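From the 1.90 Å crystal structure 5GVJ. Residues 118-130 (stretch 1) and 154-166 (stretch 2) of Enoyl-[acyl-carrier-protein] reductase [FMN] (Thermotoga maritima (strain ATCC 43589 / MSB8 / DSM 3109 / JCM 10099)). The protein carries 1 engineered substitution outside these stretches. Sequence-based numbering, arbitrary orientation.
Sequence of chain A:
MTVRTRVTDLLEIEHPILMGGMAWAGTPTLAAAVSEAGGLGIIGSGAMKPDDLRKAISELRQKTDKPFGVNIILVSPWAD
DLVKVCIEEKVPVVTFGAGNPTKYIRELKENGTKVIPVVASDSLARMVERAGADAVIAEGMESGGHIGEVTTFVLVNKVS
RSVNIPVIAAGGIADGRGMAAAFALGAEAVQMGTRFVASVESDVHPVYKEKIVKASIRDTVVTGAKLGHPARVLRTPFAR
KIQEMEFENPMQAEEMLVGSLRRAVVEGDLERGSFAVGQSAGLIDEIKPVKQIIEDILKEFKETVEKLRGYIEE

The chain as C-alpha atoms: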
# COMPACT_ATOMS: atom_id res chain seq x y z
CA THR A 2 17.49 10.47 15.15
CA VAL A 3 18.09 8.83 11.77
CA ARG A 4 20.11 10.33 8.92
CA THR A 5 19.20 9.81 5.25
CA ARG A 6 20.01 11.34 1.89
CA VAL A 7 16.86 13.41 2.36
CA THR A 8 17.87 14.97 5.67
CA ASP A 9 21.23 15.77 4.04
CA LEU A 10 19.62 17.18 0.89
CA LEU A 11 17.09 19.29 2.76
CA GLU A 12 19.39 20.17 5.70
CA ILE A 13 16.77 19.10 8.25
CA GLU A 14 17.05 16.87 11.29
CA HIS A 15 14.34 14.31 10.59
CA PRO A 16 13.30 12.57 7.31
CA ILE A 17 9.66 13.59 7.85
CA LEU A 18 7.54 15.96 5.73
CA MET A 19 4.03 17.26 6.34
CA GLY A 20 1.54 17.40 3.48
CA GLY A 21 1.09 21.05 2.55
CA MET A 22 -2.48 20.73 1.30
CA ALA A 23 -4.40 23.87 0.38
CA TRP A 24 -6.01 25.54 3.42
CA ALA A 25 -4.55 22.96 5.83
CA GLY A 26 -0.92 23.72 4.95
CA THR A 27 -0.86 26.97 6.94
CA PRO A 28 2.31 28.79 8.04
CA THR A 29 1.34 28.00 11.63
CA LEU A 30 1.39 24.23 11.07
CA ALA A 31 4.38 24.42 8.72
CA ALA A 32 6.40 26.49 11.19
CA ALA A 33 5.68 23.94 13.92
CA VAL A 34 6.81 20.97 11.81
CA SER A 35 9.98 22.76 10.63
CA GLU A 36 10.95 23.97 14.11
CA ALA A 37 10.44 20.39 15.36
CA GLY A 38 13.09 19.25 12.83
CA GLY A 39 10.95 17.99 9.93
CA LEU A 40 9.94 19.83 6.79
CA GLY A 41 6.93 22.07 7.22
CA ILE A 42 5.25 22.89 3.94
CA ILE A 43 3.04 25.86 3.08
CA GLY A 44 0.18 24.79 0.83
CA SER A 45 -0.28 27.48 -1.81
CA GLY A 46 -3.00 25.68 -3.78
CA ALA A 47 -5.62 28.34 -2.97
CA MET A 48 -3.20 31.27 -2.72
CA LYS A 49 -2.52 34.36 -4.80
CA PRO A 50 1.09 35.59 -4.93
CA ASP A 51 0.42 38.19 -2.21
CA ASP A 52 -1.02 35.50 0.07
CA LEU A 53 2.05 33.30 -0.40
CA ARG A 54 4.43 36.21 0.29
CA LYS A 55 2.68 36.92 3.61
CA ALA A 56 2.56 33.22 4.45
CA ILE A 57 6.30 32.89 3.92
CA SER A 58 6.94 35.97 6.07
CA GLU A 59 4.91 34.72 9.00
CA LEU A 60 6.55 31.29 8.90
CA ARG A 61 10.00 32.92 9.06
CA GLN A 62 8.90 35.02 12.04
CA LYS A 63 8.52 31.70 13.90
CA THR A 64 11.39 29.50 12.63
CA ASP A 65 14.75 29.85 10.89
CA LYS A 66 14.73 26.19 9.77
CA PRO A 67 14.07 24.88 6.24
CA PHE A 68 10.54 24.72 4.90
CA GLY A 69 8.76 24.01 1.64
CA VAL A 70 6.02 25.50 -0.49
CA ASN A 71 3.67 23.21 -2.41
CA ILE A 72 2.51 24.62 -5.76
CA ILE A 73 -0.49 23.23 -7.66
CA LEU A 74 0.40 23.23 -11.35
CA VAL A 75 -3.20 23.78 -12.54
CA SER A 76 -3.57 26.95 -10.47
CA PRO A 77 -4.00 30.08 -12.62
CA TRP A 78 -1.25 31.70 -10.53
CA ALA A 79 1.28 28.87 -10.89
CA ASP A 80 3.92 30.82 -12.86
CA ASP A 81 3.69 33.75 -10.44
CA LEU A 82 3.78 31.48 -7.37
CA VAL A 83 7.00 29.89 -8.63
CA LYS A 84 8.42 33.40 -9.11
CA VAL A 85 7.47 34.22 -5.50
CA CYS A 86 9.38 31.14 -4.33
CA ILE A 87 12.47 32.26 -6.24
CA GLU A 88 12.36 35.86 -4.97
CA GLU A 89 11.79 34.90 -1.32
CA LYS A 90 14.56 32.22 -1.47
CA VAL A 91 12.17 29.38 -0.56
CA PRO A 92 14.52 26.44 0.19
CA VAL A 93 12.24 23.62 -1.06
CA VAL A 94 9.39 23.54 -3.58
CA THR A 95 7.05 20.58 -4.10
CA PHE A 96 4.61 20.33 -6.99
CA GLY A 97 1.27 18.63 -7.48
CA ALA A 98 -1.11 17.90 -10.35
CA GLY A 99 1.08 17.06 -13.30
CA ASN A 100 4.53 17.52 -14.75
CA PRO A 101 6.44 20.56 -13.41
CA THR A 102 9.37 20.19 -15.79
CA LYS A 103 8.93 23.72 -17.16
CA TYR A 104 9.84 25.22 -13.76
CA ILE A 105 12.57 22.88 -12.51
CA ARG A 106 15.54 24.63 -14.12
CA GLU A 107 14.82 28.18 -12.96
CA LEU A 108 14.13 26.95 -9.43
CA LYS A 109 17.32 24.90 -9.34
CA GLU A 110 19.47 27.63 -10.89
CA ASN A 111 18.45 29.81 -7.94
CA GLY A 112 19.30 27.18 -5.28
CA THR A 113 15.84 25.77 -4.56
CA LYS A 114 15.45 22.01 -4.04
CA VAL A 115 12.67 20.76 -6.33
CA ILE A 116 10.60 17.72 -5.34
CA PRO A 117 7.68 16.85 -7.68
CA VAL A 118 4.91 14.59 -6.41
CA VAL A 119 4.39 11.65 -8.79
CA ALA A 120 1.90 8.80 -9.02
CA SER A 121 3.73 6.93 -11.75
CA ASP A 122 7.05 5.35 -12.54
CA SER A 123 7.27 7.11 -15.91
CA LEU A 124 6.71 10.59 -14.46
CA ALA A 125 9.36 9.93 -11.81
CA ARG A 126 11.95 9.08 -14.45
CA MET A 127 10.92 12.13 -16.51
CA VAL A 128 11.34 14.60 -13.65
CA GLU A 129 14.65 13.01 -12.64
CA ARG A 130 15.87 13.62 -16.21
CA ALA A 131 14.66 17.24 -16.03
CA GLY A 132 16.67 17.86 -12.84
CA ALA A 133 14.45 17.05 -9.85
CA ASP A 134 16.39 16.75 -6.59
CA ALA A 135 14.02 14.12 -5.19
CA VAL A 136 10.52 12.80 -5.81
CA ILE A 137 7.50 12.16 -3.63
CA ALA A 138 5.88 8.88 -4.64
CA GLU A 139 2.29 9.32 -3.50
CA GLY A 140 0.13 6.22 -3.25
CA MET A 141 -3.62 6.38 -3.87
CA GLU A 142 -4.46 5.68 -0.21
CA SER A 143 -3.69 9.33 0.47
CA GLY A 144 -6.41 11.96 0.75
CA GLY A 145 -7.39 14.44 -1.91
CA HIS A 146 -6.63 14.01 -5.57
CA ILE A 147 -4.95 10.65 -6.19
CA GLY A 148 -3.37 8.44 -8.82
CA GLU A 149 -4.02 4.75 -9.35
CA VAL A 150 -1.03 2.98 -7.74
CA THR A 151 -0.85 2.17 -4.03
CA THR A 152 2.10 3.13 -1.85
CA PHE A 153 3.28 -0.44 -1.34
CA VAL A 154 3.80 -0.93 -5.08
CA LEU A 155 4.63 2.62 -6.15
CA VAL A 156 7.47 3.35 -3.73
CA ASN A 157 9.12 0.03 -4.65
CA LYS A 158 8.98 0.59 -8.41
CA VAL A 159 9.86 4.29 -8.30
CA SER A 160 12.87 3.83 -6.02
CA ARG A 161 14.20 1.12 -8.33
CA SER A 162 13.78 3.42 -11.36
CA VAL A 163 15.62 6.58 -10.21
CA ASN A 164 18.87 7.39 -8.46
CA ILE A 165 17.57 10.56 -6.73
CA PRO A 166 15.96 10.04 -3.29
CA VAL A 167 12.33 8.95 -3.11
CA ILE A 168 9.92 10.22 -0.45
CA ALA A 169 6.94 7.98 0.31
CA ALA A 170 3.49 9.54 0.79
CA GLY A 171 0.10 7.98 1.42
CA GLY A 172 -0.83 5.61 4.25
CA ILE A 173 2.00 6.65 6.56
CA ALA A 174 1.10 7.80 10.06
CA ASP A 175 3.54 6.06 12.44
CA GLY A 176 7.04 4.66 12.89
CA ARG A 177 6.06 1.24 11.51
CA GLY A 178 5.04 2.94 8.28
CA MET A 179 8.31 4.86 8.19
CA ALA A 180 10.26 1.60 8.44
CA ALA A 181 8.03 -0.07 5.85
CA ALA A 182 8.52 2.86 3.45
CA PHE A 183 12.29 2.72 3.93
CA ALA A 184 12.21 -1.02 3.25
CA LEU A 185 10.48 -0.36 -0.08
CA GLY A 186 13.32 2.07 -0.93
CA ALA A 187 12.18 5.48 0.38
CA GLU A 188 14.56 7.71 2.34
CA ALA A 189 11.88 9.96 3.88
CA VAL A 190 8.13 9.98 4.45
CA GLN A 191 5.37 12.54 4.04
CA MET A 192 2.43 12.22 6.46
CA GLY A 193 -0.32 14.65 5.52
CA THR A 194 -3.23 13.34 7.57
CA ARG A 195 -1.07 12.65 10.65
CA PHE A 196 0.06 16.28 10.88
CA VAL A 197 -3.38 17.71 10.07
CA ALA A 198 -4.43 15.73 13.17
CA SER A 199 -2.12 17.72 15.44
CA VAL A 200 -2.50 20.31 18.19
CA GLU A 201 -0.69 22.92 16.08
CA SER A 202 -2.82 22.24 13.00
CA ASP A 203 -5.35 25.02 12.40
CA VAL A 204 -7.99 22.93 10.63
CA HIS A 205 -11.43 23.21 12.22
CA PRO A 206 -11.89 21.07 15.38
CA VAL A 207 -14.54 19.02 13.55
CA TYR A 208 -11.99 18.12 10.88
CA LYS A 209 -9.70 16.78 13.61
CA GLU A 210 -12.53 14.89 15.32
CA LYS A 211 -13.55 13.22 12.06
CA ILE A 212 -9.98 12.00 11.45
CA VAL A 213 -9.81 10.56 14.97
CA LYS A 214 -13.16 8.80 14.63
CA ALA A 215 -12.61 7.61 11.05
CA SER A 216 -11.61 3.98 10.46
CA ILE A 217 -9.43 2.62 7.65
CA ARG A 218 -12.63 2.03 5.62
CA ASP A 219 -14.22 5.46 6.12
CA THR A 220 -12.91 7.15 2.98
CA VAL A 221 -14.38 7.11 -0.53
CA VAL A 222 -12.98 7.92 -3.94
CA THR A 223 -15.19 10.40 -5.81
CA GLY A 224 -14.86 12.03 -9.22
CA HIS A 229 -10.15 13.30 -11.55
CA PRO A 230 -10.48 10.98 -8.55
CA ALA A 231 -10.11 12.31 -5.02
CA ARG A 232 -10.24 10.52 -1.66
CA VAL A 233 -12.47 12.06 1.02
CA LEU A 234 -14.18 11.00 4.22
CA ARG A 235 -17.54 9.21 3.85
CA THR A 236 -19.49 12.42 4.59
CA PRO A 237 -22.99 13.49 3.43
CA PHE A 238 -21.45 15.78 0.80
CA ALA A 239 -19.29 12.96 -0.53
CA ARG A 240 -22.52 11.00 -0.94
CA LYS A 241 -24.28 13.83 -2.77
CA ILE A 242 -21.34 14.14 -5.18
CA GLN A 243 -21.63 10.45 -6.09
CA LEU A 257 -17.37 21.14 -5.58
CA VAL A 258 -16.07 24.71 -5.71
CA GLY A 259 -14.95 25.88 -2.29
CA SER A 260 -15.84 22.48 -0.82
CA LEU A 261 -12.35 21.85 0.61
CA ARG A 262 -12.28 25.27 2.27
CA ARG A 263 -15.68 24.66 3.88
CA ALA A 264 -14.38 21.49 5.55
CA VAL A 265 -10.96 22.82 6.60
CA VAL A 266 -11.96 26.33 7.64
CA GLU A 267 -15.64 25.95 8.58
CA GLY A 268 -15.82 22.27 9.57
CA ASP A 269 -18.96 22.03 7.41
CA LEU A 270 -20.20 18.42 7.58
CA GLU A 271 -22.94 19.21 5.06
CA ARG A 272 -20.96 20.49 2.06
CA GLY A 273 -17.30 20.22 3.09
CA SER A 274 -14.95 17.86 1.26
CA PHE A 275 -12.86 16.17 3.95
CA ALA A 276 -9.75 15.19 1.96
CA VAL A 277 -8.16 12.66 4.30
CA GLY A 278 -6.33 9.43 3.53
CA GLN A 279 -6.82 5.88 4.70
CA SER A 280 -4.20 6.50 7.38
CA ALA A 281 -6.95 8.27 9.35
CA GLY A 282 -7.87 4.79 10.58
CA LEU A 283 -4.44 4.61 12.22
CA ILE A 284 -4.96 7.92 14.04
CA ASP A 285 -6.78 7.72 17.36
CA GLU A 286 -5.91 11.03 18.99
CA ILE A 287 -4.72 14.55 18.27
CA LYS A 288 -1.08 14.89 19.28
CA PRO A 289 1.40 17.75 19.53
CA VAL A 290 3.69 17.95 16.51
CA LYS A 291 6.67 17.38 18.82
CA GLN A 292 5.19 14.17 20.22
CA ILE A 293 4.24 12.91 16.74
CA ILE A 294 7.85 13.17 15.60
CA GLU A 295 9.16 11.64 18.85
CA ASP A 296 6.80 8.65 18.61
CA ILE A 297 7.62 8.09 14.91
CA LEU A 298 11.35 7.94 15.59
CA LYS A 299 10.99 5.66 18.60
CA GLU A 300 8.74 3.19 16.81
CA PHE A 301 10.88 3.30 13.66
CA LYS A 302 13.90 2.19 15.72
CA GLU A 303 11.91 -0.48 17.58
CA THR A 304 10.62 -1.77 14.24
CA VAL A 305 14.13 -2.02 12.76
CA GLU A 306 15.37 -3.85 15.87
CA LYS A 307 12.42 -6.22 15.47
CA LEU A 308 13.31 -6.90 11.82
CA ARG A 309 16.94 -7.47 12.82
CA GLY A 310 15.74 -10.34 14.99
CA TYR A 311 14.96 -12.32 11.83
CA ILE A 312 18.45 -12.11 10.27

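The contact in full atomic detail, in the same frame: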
# COMPACT_ATOMS: atom_id res chain seq x y z
N VAL A 118 5.70 15.73 -6.86
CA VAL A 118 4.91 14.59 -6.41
C VAL A 118 4.48 13.80 -7.65
O VAL A 118 4.01 14.39 -8.62
CB VAL A 118 3.69 15.05 -5.59
CG1 VAL A 118 2.88 13.86 -5.08
CG2 VAL A 118 4.12 15.92 -4.40
N VAL A 119 4.69 12.49 -7.63
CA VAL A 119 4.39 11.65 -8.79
C VAL A 119 3.53 10.48 -8.34
O VAL A 119 3.61 10.03 -7.19
CB VAL A 119 5.67 11.15 -9.50
CG1 VAL A 119 6.56 12.32 -9.91
CG2 VAL A 119 6.43 10.19 -8.60
N ALA A 120 2.69 10.00 -9.25
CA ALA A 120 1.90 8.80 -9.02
C ALA A 120 2.26 7.72 -10.02
O ALA A 120 1.55 6.71 -10.14
CB ALA A 120 0.40 9.12 -9.06
N SER A 121 3.36 7.90 -10.75
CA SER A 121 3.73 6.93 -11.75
C SER A 121 5.24 6.79 -11.79
O SER A 121 6.00 7.67 -11.39
CB SER A 121 3.21 7.32 -13.14
OG SER A 121 3.84 8.51 -13.59
N ASP A 122 5.65 5.64 -12.30
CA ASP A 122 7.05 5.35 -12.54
C ASP A 122 7.60 6.19 -13.69
O ASP A 122 8.74 6.68 -13.63
CB ASP A 122 7.17 3.86 -12.85
CG ASP A 122 8.57 3.43 -13.07
OD1 ASP A 122 9.44 3.85 -12.28
OD2 ASP A 122 8.81 2.66 -14.02
N SER A 123 6.81 6.36 -14.75
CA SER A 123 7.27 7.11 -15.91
C SER A 123 7.48 8.58 -15.56
O SER A 123 8.50 9.18 -15.94
CB SER A 123 6.27 6.97 -17.06
OG SER A 123 4.99 7.44 -16.65
N LEU A 124 6.53 9.19 -14.84
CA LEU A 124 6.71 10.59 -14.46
C LEU A 124 7.94 10.77 -13.59
O LEU A 124 8.71 11.72 -13.78
CB LEU A 124 5.46 11.14 -13.76
CG LEU A 124 5.55 12.61 -13.36
CD1 LEU A 124 5.84 13.50 -14.57
CD2 LEU A 124 4.30 13.11 -12.64
N ALA A 125 8.16 9.85 -12.65
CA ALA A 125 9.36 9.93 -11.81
C ALA A 125 10.62 9.98 -12.66
O ALA A 125 11.49 10.83 -12.45
CB ALA A 125 9.41 8.76 -10.83
N ARG A 126 10.75 9.06 -13.62
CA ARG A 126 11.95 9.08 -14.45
C ARG A 126 12.05 10.37 -15.26
O ARG A 126 13.14 10.90 -15.46
CB ARG A 126 12.00 7.87 -15.37
CG ARG A 126 12.00 6.55 -14.67
CD ARG A 126 12.36 5.49 -15.68
NE ARG A 126 11.19 5.18 -16.50
CZ ARG A 126 10.34 4.20 -16.23
NH1 ARG A 126 10.55 3.40 -15.19
NH2 ARG A 126 9.29 4.01 -17.03
N MET A 127 10.91 10.88 -15.74
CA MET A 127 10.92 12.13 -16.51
C MET A 127 11.43 13.30 -15.67
O MET A 127 12.28 14.08 -16.13
CB MET A 127 9.52 12.42 -17.04
CG MET A 127 9.02 11.38 -18.05
SD MET A 127 7.52 11.90 -18.92
CE MET A 127 6.24 11.68 -17.70
N VAL A 128 10.93 13.44 -14.44
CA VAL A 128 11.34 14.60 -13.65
C VAL A 128 12.77 14.45 -13.16
O VAL A 128 13.50 15.45 -13.03
CB VAL A 128 10.35 14.86 -12.50
CG1 VAL A 128 8.94 15.12 -13.04
CG2 VAL A 128 10.33 13.70 -11.53
N GLU A 129 13.23 13.22 -12.90
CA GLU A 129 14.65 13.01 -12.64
C GLU A 129 15.49 13.54 -13.80
O GLU A 129 16.46 14.28 -13.58
CB GLU A 129 14.97 11.53 -12.41
CG GLU A 129 16.45 11.33 -12.08
CD GLU A 129 16.85 9.90 -11.81
OE1 GLU A 129 17.63 9.67 -10.86
OE2 GLU A 129 16.40 9.02 -12.55
N ARG A 130 15.13 13.17 -15.03
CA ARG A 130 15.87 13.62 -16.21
C ARG A 130 15.91 15.14 -16.29
O ARG A 130 16.95 15.73 -16.63
CB ARG A 130 15.23 13.05 -17.47
CG ARG A 130 16.02 11.95 -18.16
CD ARG A 130 15.32 11.45 -19.44
NE ARG A 130 14.38 10.35 -19.17
CZ ARG A 130 13.07 10.41 -19.37
NH1 ARG A 130 12.51 11.52 -19.86
NH2 ARG A 130 12.30 9.36 -19.08
N VAL A 154 3.25 -0.64 -3.76
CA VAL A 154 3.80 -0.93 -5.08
C VAL A 154 4.61 0.25 -5.60
O VAL A 154 5.72 0.09 -6.13
CB VAL A 154 2.65 -1.29 -6.03
CG1 VAL A 154 3.15 -1.36 -7.47
CG2 VAL A 154 1.99 -2.63 -5.62
N LEU A 155 4.05 1.45 -5.48
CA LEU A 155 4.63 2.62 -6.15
C LEU A 155 6.01 2.96 -5.62
O LEU A 155 6.94 3.20 -6.39
CB LEU A 155 3.69 3.81 -5.99
CG LEU A 155 4.16 5.09 -6.68
CD1 LEU A 155 4.05 4.95 -8.19
CD2 LEU A 155 3.32 6.25 -6.16
N VAL A 156 6.17 3.01 -4.29
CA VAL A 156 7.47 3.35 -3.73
C VAL A 156 8.53 2.35 -4.18
O VAL A 156 9.66 2.73 -4.48
CB VAL A 156 7.39 3.43 -2.19
CG1 VAL A 156 8.78 3.64 -1.59
CG2 VAL A 156 6.45 4.55 -1.78
N ASN A 157 8.18 1.06 -4.22
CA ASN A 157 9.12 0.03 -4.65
C ASN A 157 9.57 0.28 -6.08
O ASN A 157 10.77 0.33 -6.36
CB ASN A 157 8.46 -1.34 -4.49
CG ASN A 157 9.41 -2.50 -4.77
OD1 ASN A 157 10.53 -2.32 -5.25
ND2 ASN A 157 8.96 -3.72 -4.43
N LYS A 158 8.61 0.46 -7.00
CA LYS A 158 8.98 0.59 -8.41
C LYS A 158 9.72 1.89 -8.66
O LYS A 158 10.73 1.92 -9.37
CB LYS A 158 7.74 0.50 -9.29
CG LYS A 158 8.01 0.70 -10.78
CD LYS A 158 8.96 -0.38 -11.32
CE LYS A 158 9.00 -0.39 -12.84
NZ LYS A 158 10.19 -1.12 -13.37
N VAL A 159 9.24 2.99 -8.07
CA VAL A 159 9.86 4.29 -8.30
C VAL A 159 11.29 4.30 -7.78
O VAL A 159 12.21 4.73 -8.48
CB VAL A 159 9.02 5.41 -7.66
CG1 VAL A 159 9.79 6.73 -7.62
CG2 VAL A 159 7.72 5.59 -8.43
N SER A 160 11.51 3.81 -6.56
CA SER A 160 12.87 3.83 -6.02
C SER A 160 13.83 3.00 -6.87
O SER A 160 15.00 3.35 -7.00
CB SER A 160 12.89 3.36 -4.56
OG SER A 160 12.38 2.05 -4.43
N ARG A 161 13.35 1.91 -7.45
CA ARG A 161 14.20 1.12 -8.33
C ARG A 161 14.50 1.84 -9.65
O ARG A 161 15.52 1.54 -10.28
CB ARG A 161 13.56 -0.23 -8.61
CG ARG A 161 13.50 -1.12 -7.39
CD ARG A 161 12.96 -2.48 -7.76
NE ARG A 161 12.69 -3.29 -6.58
CZ ARG A 161 13.53 -4.18 -6.07
NH1 ARG A 161 14.72 -4.39 -6.64
NH2 ARG A 161 13.18 -4.89 -5.01
N SER A 162 13.65 2.79 -10.06
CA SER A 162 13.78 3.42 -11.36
C SER A 162 14.66 4.66 -11.37
O SER A 162 15.12 5.05 -12.45
CB SER A 162 12.41 3.82 -11.91
OG SER A 162 11.58 2.70 -12.13
N VAL A 163 14.86 5.33 -10.23
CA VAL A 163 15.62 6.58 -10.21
C VAL A 163 16.80 6.43 -9.25
O VAL A 163 16.83 5.56 -8.38
CB VAL A 163 14.75 7.78 -9.80
CG1 VAL A 163 13.63 7.98 -10.81
CG2 VAL A 163 14.18 7.58 -8.39
N ASN A 164 17.79 7.31 -9.42
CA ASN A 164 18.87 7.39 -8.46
C ASN A 164 18.68 8.49 -7.42
O ASN A 164 19.32 8.44 -6.37
CB ASN A 164 20.22 7.59 -9.17
CG ASN A 164 20.78 6.30 -9.73
OD1 ASN A 164 20.79 5.28 -9.05
ND2 ASN A 164 21.24 6.33 -10.97
N ILE A 165 17.83 9.48 -7.69
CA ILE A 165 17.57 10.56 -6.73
C ILE A 165 16.74 9.98 -5.58
O ILE A 165 16.09 8.95 -5.77
CB ILE A 165 16.85 11.75 -7.38
CG1 ILE A 165 15.56 11.31 -8.06
CG2 ILE A 165 17.76 12.46 -8.37
CD1 ILE A 165 14.67 12.45 -8.51
N PRO A 166 16.74 10.60 -4.40
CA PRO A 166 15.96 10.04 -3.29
C PRO A 166 14.47 10.07 -3.56
O PRO A 166 13.96 10.98 -4.22
CB PRO A 166 16.32 10.96 -2.11
CG PRO A 166 17.64 11.54 -2.47
CD PRO A 166 17.58 11.73 -3.97
O HOH W 1 17.58 6.58 -13.44

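Stretch 1 leaves a strand at Val 119, turns through Ala 120 and Ser 121, and enters helix 122-130, which runs beside helix 154-162 in the same general direction. The axes cross at -34° and approach to 9.3 Å, and the contact buries 554 Å². The backbones come near each other at Asp 122 and Val 159, whose CA atoms lie 5.2 Å apart.

Leu 155 packs against the carbonyls of Val 119 and Ala 120. It points toward stretch 1 and places CD2 3.9 Å from Val 119 O and CD1 3.6 Å from Ala 120 O. Ser 121 then caps the new helix: its OG accepts a hydrogen bond from Leu 124 N (3.0 Å), satisfying an amide that has no helical carbonyl before it.

Asp 122 starts sideways, but its t rotamer brings the carboxylate to the neighbouring helix. Ser 162 OG donates to Asp 122 OD1 at 2.4 Å, a very short hydrogen bond. Lys 158 brings CE to 3.3 Å and its charged NZ to 4.1 Å from Asp 122 OD2, opposite charges near each other but beyond salt-bridge distance.

One turn on, Ala 125 points toward the partner helix and makes apolar contacts, its CB 3.8 Å from Val 159 CG1 and 4.3 Å from Val 163 CG1. Arg 126 reaches back along the helix, so that its NH1 lies 3.3 Å from Ser 162 OG, near the guanidinium plane.

Glu 129, extended with chi1 and chi2 both t, closes the contact where helix 154-162 has ended. Its OE1 accepts from two successive backbone amides, Asn 164 N (2.8 Å) and Ile 165 N (3.2 Å), holding the chain as it leaves the helix. Its OE2 packs 3.4 Å from Val 163 CG1, and a water donates to both Glu 129 OE2 (2.9 Å) and Ser 162 O (3.1 Å), bridging the two stretches.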